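Local coordinates for protein transcriptional regulator, AsnC family (Agrobacterium tumefaciens str. C58, PDB 3I4P) that probably regulates transcription by binding specific DNA sequences through a winged helix-turn-helix domain, joined to an Lrp/AsnC-type ligand-binding domain, at residues Y116-F119 with Y120-I124. Numbering follows the deposited sequence.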
loop_
_atom_site.group_PDB
_atom_site.type_symbol
_atom_site.label_atom_id
_atom_site.label_comp_id
_atom_site.label_asym_id
_atom_site.label_seq_id
_atom_site.Cartn_x
_atom_site.Cartn_y
_atom_site.Cartn_z
ATOM N N TYR A 116 -17.865 -19.377 3.003
ATOM C CA TYR A 116 -16.482 -18.926 3.134
ATOM C C TYR A 116 -16.190 -18.507 4.528
ATOM O O TYR A 116 -15.154 -18.879 5.067
ATOM C CB TYR A 116 -16.091 -17.760 2.208
ATOM C CG TYR A 116 -14.649 -17.366 2.455
ATOM C CD1 TYR A 116 -13.613 -18.204 2.043
ATOM C CD2 TYR A 116 -14.314 -16.196 3.134
ATOM C CE1 TYR A 116 -12.280 -17.882 2.281
ATOM C CE2 TYR A 116 -12.966 -15.861 3.363
ATOM C CZ TYR A 116 -11.980 -16.722 2.934
ATOM O OH TYR A 116 -10.677 -16.465 3.143
ATOM N N ASP A 117 -17.062 -17.670 5.080
ATOM C CA ASP A 117 -16.958 -17.286 6.495
ATOM C C ASP A 117 -16.773 -18.511 7.420
ATOM O O ASP A 117 -15.851 -18.530 8.214
ATOM C CB ASP A 117 -18.147 -16.436 6.924
ATOM C CG ASP A 117 -17.944 -15.791 8.297
ATOM O OD1 ASP A 117 -16.815 -15.387 8.638
ATOM O OD2 ASP A 117 -18.923 -15.686 9.053
ATOM N N ALA A 118 -17.601 -19.545 7.275
ATOM C CA ALA A 118 -17.492 -20.754 8.138
ATOM C C ALA A 118 -16.221 -21.580 7.854
ATOM O O ALA A 118 -15.715 -22.276 8.740
ATOM C CB ALA A 118 -18.759 -21.635 8.025
ATOM N N PHE A 119 -15.713 -21.523 6.626
ATOM C CA PHE A 119 -14.467 -22.230 6.287
ATOM C C PHE A 119 -13.302 -21.543 7.014
ATOM O O PHE A 119 -12.497 -22.186 7.692
ATOM C CB PHE A 119 -14.197 -22.252 4.763
ATOM C CG PHE A 119 -12.714 -22.373 4.425
ATOM C CD1 PHE A 119 -12.067 -23.599 4.507
ATOM C CD2 PHE A 119 -11.958 -21.238 4.106
ATOM C CE1 PHE A 119 -10.687 -23.706 4.267
ATOM C CE2 PHE A 119 -10.579 -21.331 3.851
ATOM C CZ PHE A 119 -9.942 -22.565 3.922
ATOM N N TYR A 120 -13.232 -20.220 6.822
ATOM C CA TYR A 120 -12.296 -19.337 7.489
ATOM C C TYR A 120 -12.257 -19.540 9.003
ATOM O O TYR A 120 -11.178 -19.552 9.551
ATOM C CB TYR A 120 -12.645 -17.873 7.190
ATOM C CG TYR A 120 -11.667 -16.909 7.786
ATOM C CD1 TYR A 120 -10.540 -16.532 7.075
ATOM C CD2 TYR A 120 -11.859 -16.371 9.075
ATOM C CE1 TYR A 120 -9.608 -15.659 7.613
ATOM C CE2 TYR A 120 -10.932 -15.470 9.627
ATOM C CZ TYR A 120 -9.795 -15.138 8.880
ATOM O OH TYR A 120 -8.840 -14.269 9.349
ATOM N N LYS A 121 -13.415 -19.663 9.664
ATOM C CA LYS A 121 -13.432 -19.936 11.115
ATOM C C LYS A 121 -12.799 -21.275 11.456
ATOM O O LYS A 121 -12.146 -21.379 12.496
ATOM C CB LYS A 121 -14.833 -19.956 11.745
ATOM C CG LYS A 121 -15.759 -18.752 11.534
ATOM C CD LYS A 121 -15.290 -17.481 12.198
ATOM C CE LYS A 121 -16.496 -16.708 12.816
ATOM N NZ LYS A 121 -17.796 -16.979 12.136
ATOM N N ARG A 122 -13.031 -22.300 10.634
ATOM C CA ARG A 122 -12.423 -23.604 10.886
ATOM C C ARG A 122 -10.916 -23.550 10.673
ATOM O O ARG A 122 -10.169 -24.083 11.477
ATOM C CB ARG A 122 -13.037 -24.722 10.033
ATOM C CG ARG A 122 -14.477 -25.066 10.380
ATOM C CD ARG A 122 -15.037 -26.287 9.615
ATOM N NE ARG A 122 -14.755 -26.267 8.167
ATOM C CZ ARG A 122 -15.567 -25.766 7.222
ATOM N NH1 ARG A 122 -16.759 -25.211 7.519
ATOM N NH2 ARG A 122 -15.171 -25.796 5.948
HETATM N N MSE A 123 -10.478 -22.873 9.622
HETATM C CA MSE A 123 -9.047 -22.720 9.305
HETATM C C MSE A 123 -8.303 -22.026 10.427
HETATM O O MSE A 123 -7.244 -22.496 10.875
HETATM C CB MSE A 123 -8.819 -21.919 8.002
HETATM C CG MSE A 123 -7.331 -21.918 7.528
HETATM SE SE MSE A 123 -6.947 -20.912 5.909
HETATM C CE MSE A 123 -7.195 -19.146 6.607
ATOM N N ILE A 124 -8.872 -20.915 10.886
ATOM C CA ILE A 124 -8.203 -20.056 11.831
ATOM C C ILE A 124 -8.200 -20.689 13.248
ATOM O O ILE A 124 -7.346 -20.352 14.067
ATOM C CB ILE A 124 -8.824 -18.598 11.752
ATOM C CG1 ILE A 124 -7.738 -17.538 11.643
ATOM C CG2 ILE A 124 -9.796 -18.329 12.879
ATOM C CD1 ILE A 124 -6.954 -17.603 10.366
#
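F119 meets M123 one turn further along helix 113-126, an amphipathic helix packed on the antiparallel sheet of the Lrp/AsnC ligand-binding domain. This is a Met-aromatic contact: SE of M123, a selenomethionine, lies 4.0 Å from F119 CZ. Unbranched M123 is extended (chi1 -172°, chi2 -179°), which brings SE obliquely to the CZ/CE2 end of the ring; flat, apolar F119 suits this buried side, and both residues reach strand 104-110. Y116, also buried, packs its broad ring on V65, V67 and V108; its OH is hydrogen-bonded to S134 OG, and its CE2 comes 4.3 Å from Y120 CB. Y120 packs on V132, a calcium-binding residue. Successive i to i+4 backbone bonds hold the turn, that from Y120 N to Y116 O being nearly straight at 2.9 Å.

The outer side is looser, with K121 and R122 exposed to solvent, long and flexible enough to reach carboxylates. K121, bent at chi2 (-67°) and beyond, makes a long salt bridge, NZ to D117 OD2 3.5 Å; short D117 also salt-bridges R97 of a third subunit through OD1, serving both cations. R122, salt-bridged to E91, lays one guanidinium face over F119 CA, with NH2 at the phenyl edge, 3.9 Å from F119 CB.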